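Local coordinates for protein TASOR (Homo sapiens, PDB 6TL1) that acts within the HUSH complex, whose assembly it directs, to maintain H3K9me3-linked silencing of genes and transposable elements, here represented by its pseudo-PARP domain, at residues E15-I20 / V129-I134; I20-Y25 / F34-A39. All blocks are in the same frame, centred on the assembly; numbering follows the deposited sequence.

Contact 1 of 2, residues E15-I20 / V129-I134; sequences EDVVNI and VVIFKI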
# COMPACT_ATOMS: atom_id res chain seq x y z
N GLU A 15 7.84 -18.21 -1.59
CA GLU A 15 8.41 -17.58 -2.77
C GLU A 15 7.37 -16.81 -3.57
O GLU A 15 7.74 -15.87 -4.27
CB GLU A 15 9.05 -18.65 -3.67
CG GLU A 15 10.20 -19.43 -3.03
CD GLU A 15 11.33 -18.53 -2.53
OE1 GLU A 15 11.61 -17.50 -3.18
OE2 GLU A 15 11.93 -18.86 -1.49
N ASP A 16 6.09 -17.17 -3.44
CA ASP A 16 5.01 -16.34 -4.00
C ASP A 16 4.98 -14.96 -3.35
O ASP A 16 4.78 -13.95 -4.03
CB ASP A 16 3.66 -17.04 -3.83
CG ASP A 16 3.42 -18.13 -4.87
OD1 ASP A 16 4.19 -18.23 -5.85
OD2 ASP A 16 2.44 -18.89 -4.71
N VAL A 17 5.09 -14.90 -2.02
CA VAL A 17 5.07 -13.61 -1.33
C VAL A 17 6.29 -12.79 -1.72
O VAL A 17 6.19 -11.60 -2.01
CB VAL A 17 5.01 -13.81 0.19
CG1 VAL A 17 5.05 -12.46 0.90
CG2 VAL A 17 3.76 -14.58 0.55
N VAL A 18 7.46 -13.43 -1.73
CA VAL A 18 8.68 -12.75 -2.17
C VAL A 18 8.54 -12.32 -3.62
O VAL A 18 9.01 -11.24 -3.99
CB VAL A 18 9.91 -13.65 -1.94
CG1 VAL A 18 11.10 -13.13 -2.70
CG2 VAL A 18 10.24 -13.72 -0.46
N ASN A 19 7.83 -13.11 -4.45
CA ASN A 19 7.70 -12.73 -5.85
C ASN A 19 6.87 -11.47 -6.03
O ASN A 19 7.09 -10.72 -6.98
CB ASN A 19 7.07 -13.84 -6.70
CG ASN A 19 8.03 -14.99 -6.96
OD1 ASN A 19 9.22 -14.85 -6.74
ND2 ASN A 19 7.52 -16.10 -7.48
N ILE A 20 5.90 -11.24 -5.14
CA ILE A 20 5.15 -9.99 -5.17
C ILE A 20 6.10 -8.82 -4.94
O ILE A 20 6.07 -7.82 -5.66
CB ILE A 20 4.02 -10.01 -4.12
CG1 ILE A 20 3.00 -11.12 -4.44
CG2 ILE A 20 3.32 -8.64 -4.04
CD1 ILE A 20 2.11 -11.42 -3.27
N VAL A 129 7.59 -5.24 6.47
CA VAL A 129 6.78 -4.67 5.39
C VAL A 129 5.47 -5.45 5.33
O VAL A 129 5.49 -6.68 5.19
CB VAL A 129 7.51 -4.71 4.04
CG1 VAL A 129 6.65 -4.13 2.95
CG2 VAL A 129 8.84 -3.97 4.14
N VAL A 130 4.35 -4.74 5.45
CA VAL A 130 3.02 -5.31 5.24
C VAL A 130 2.67 -5.16 3.77
O VAL A 130 2.85 -4.09 3.17
CB VAL A 130 1.97 -4.64 6.14
CG1 VAL A 130 0.55 -5.22 5.87
CG2 VAL A 130 2.28 -4.91 7.60
N ILE A 131 2.26 -6.27 3.17
CA ILE A 131 1.76 -6.29 1.80
C ILE A 131 0.24 -6.27 1.87
O ILE A 131 -0.38 -7.17 2.45
CB ILE A 131 2.26 -7.53 1.04
CG1 ILE A 131 3.80 -7.53 0.94
CG2 ILE A 131 1.56 -7.64 -0.32
CD1 ILE A 131 4.37 -8.76 0.25
N PHE A 132 -0.35 -5.24 1.27
CA PHE A 132 -1.80 -5.11 1.19
C PHE A 132 -2.28 -5.51 -0.18
O PHE A 132 -1.66 -5.15 -1.19
CB PHE A 132 -2.25 -3.66 1.45
CG PHE A 132 -1.97 -3.19 2.83
CD1 PHE A 132 -0.77 -2.58 3.13
CD2 PHE A 132 -2.91 -3.36 3.84
CE1 PHE A 132 -0.51 -2.13 4.42
CE2 PHE A 132 -2.66 -2.93 5.12
CZ PHE A 132 -1.45 -2.32 5.42
N LYS A 133 -3.40 -6.21 -0.23
CA LYS A 133 -4.12 -6.30 -1.49
C LYS A 133 -5.05 -5.09 -1.56
O LYS A 133 -5.59 -4.64 -0.54
CB LYS A 133 -4.90 -7.61 -1.64
CG LYS A 133 -6.08 -7.80 -0.73
CD LYS A 133 -6.84 -9.07 -1.15
CE LYS A 133 -7.99 -9.43 -0.21
NZ LYS A 133 -8.57 -10.77 -0.57
N ILE A 134 -5.17 -4.52 -2.76
CA ILE A 134 -5.91 -3.29 -2.97
C ILE A 134 -6.71 -3.43 -4.24
O ILE A 134 -6.41 -4.26 -5.10
CB ILE A 134 -5.00 -2.04 -3.07
CG1 ILE A 134 -3.99 -2.24 -4.21
CG2 ILE A 134 -4.32 -1.78 -1.74
CD1 ILE A 134 -3.07 -1.05 -4.47

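Contact 2 of 2, residues I20-Y25 / F34-A39; sequences ILHSSY and FNYRRA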
# COMPACT_ATOMS: atom_id res chain seq x y z
N ILE A 20 5.90 -11.24 -5.14
CA ILE A 20 5.15 -9.99 -5.17
C ILE A 20 6.10 -8.82 -4.94
O ILE A 20 6.07 -7.82 -5.66
CB ILE A 20 4.02 -10.01 -4.12
CG1 ILE A 20 3.00 -11.12 -4.44
CG2 ILE A 20 3.32 -8.64 -4.04
CD1 ILE A 20 2.11 -11.42 -3.27
N LEU A 21 7.00 -8.96 -3.97
CA LEU A 21 7.97 -7.89 -3.71
C LEU A 21 8.94 -7.72 -4.88
O LEU A 21 9.14 -6.60 -5.37
CB LEU A 21 8.74 -8.18 -2.43
CG LEU A 21 7.87 -8.22 -1.16
CD1 LEU A 21 8.56 -9.04 -0.09
CD2 LEU A 21 7.57 -6.83 -0.64
N HIS A 22 9.54 -8.82 -5.36
CA HIS A 22 10.53 -8.73 -6.44
C HIS A 22 9.94 -8.15 -7.71
O HIS A 22 10.66 -7.52 -8.49
CB HIS A 22 11.11 -10.12 -6.74
CG HIS A 22 12.10 -10.59 -5.73
ND1 HIS A 22 12.62 -11.87 -5.74
CD2 HIS A 22 12.67 -9.96 -4.67
CE1 HIS A 22 13.47 -12.00 -4.73
NE2 HIS A 22 13.52 -10.86 -4.07
N SER A 23 8.67 -8.39 -7.98
CA SER A 23 8.07 -7.86 -9.19
C SER A 23 7.58 -6.42 -9.02
O SER A 23 7.06 -5.85 -9.99
CB SER A 23 6.93 -8.77 -9.63
OG SER A 23 5.87 -8.70 -8.70
N SER A 24 7.72 -5.82 -7.84
CA SER A 24 7.12 -4.52 -7.54
C SER A 24 8.17 -3.46 -7.20
O SER A 24 7.85 -2.45 -6.57
CB SER A 24 6.13 -4.66 -6.39
OG SER A 24 5.21 -5.72 -6.64
N TYR A 25 9.41 -3.67 -7.61
CA TYR A 25 10.46 -2.70 -7.37
C TYR A 25 10.39 -1.56 -8.37
O TYR A 25 10.00 -1.74 -9.53
CB TYR A 25 11.84 -3.35 -7.46
CG TYR A 25 12.19 -4.31 -6.34
CD1 TYR A 25 11.71 -4.10 -5.06
CD2 TYR A 25 13.00 -5.43 -6.58
CE1 TYR A 25 12.03 -4.98 -4.03
CE2 TYR A 25 13.32 -6.30 -5.56
CZ TYR A 25 12.82 -6.07 -4.29
OH TYR A 25 13.13 -6.94 -3.27
N PHE A 34 17.74 -6.52 -0.78
CA PHE A 34 16.79 -7.00 0.22
C PHE A 34 16.94 -8.50 0.41
O PHE A 34 16.91 -9.26 -0.56
CB PHE A 34 15.36 -6.64 -0.18
CG PHE A 34 15.07 -5.18 -0.05
CD1 PHE A 34 14.69 -4.65 1.17
CD2 PHE A 34 15.20 -4.33 -1.14
CE1 PHE A 34 14.43 -3.28 1.30
CE2 PHE A 34 14.93 -2.97 -1.02
CZ PHE A 34 14.55 -2.45 0.20
N ASN A 35 17.10 -8.92 1.66
CA ASN A 35 17.00 -10.32 2.01
C ASN A 35 15.75 -10.47 2.86
O ASN A 35 15.67 -9.93 3.97
CB ASN A 35 18.27 -10.80 2.72
CG ASN A 35 18.17 -12.24 3.20
OD1 ASN A 35 17.31 -13.01 2.76
ND2 ASN A 35 19.10 -12.63 4.05
N TYR A 36 14.76 -11.16 2.32
CA TYR A 36 13.51 -11.39 3.03
C TYR A 36 13.67 -12.69 3.80
O TYR A 36 13.69 -13.77 3.20
CB TYR A 36 12.34 -11.44 2.05
CG TYR A 36 12.20 -10.15 1.29
CD1 TYR A 36 11.77 -8.99 1.92
CD2 TYR A 36 12.53 -10.09 -0.06
CE1 TYR A 36 11.65 -7.80 1.21
CE2 TYR A 36 12.42 -8.92 -0.77
CZ TYR A 36 11.98 -7.78 -0.12
OH TYR A 36 11.86 -6.61 -0.84
N ARG A 37 13.79 -12.59 5.11
CA ARG A 37 14.19 -13.73 5.91
C ARG A 37 13.04 -14.40 6.62
O ARG A 37 13.20 -15.54 7.06
CB ARG A 37 15.24 -13.30 6.94
CG ARG A 37 16.39 -12.50 6.33
CD ARG A 37 17.66 -12.69 7.13
NE ARG A 37 18.71 -11.76 6.75
CZ ARG A 37 19.94 -11.81 7.25
NH1 ARG A 37 20.23 -12.74 8.14
NH2 ARG A 37 20.85 -10.92 6.88
N ARG A 38 11.90 -13.73 6.75
CA ARG A 38 10.71 -14.41 7.24
C ARG A 38 9.49 -13.75 6.62
O ARG A 38 9.54 -12.60 6.17
CB ARG A 38 10.63 -14.42 8.77
CG ARG A 38 10.62 -13.08 9.45
CD ARG A 38 10.55 -13.29 10.95
NE ARG A 38 10.31 -12.04 11.67
CZ ARG A 38 9.90 -11.98 12.93
NH1 ARG A 38 9.68 -13.09 13.62
NH2 ARG A 38 9.71 -10.80 13.51
N ALA A 39 8.40 -14.51 6.58
CA ALA A 39 7.20 -14.08 5.88
C ALA A 39 5.99 -14.81 6.45
O ALA A 39 6.08 -16.00 6.78
CB ALA A 39 7.32 -14.34 4.37
O HOH W 1 15.46 -10.22 -2.54

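Contact 1 of 2, residues E15-I20 / V129-I134
A helix lying across one face of an antiparallel sheet brings V17 and I20 of helix 12-22 onto I131 of strand 126-134, within the TASOR pseudo-PARP domain. The side-chain contacts are all between aliphatic carbons and the join is small: 122 Å² is buried between the two segments, and no hydrogen bond crosses it. I131 supplies everything on the strand side. Its CG1 stands anti to its own carbonyl carbon (chi1 -62°) and the chain is extended beyond that (chi2 177°), a shape that carries CD1 toward the helix as the leading atom. There CD1 meets V17 CG1 at 3.8 Å, the two side chains running at a slant to each other. The second branch of I131 is used as well: its CG2 faces I20 CG2 at 4.2 Å, a looser touch. V17 and I20 are three positions apart, nearly one helical turn, which lets both reach I131, I20 pointing toward the strand and V17 reaching it with CG1; the I20 N to D16 O bond of 3.1 Å belongs to that turn. The backbones stay well apart, with 8.6 Å from I20 CA to I131 CA, the closest pair of CA atoms, leaving the gap to be spanned by side chains. Alternation turns V130 and F132 to the opposite face of the sheet, where V130 CG1 rests on a face of the F132 ring, and of the residues on the helix side, I131 alone reaches this helix segment. Backbone bonds from I131 to Y202 and A203 tie it to strand 199-209, while Y72, F74 and V205 add further side chains on the sheet side of the helix. This is layered alpha/beta architecture, with helix-on-sheet packing through branched aliphatic side chains.

Contact 2 of 2, residues I20-Y25 / F34-A39
The Y36 ring has L21 CD1 over one face and Y25 OH and H22 NE2 at its edge, near the ring plane. CD1 of L21 sits 3.6 Å from the ring centroid and only 12° off the normal, a CH-pi contact centred on the ring; the leucine's extended second torsion (chi2 157°) pushes this methyl outward to it. Y25 and Y36 arrive from opposite directions and join hydroxyls, OH to OH at 2.8 Å, in a hydrogen bond that either could donate. Y36 OH in turn lies in the plane of the Y25 ring, at its edge, while the L21 carbonyl O stands 3.5 Å above one face, toward the rim. Y25 OH also meets the edge of the H22 ring in plane and rests 3.8 Å from F34 CB. A water completes the join, lying 2.6 Å from H22 NE2 and donating to F34 O at the same 2.6 Å length. Around this cluster, V18 of helix 12-22 packs on Y36, F74 and V205 of the sheet touch L21, and F207 meets F34 edge-to-face, placing residues of helix 12-22 and the segment that follows against strand 34-42 beside strand 199-209.

Contacts 1 and 2 have centres about 7 Å apart and both draw on helix 12-22 against a single five-stranded antiparallel sheet. Along the chain segments 15-20 and 20-25 come first, sharing I20, the second continuing past the helical residues; then comes 34-39, starting only nine residues beyond Y25, and finally 129-134, so contact 2 is a local closure and contact 1 a long-range one. Strand 199-209 runs between strands 34-42 and 126-134, and the helix therefore spans it. The contacts touch directly: I131 CD1 is 3.8 Å from L21 CG, and V18 CG2 is 4.0 Å from Y36 CB. Together they form one continuous piece of core on this face of the pseudo-PARP domain.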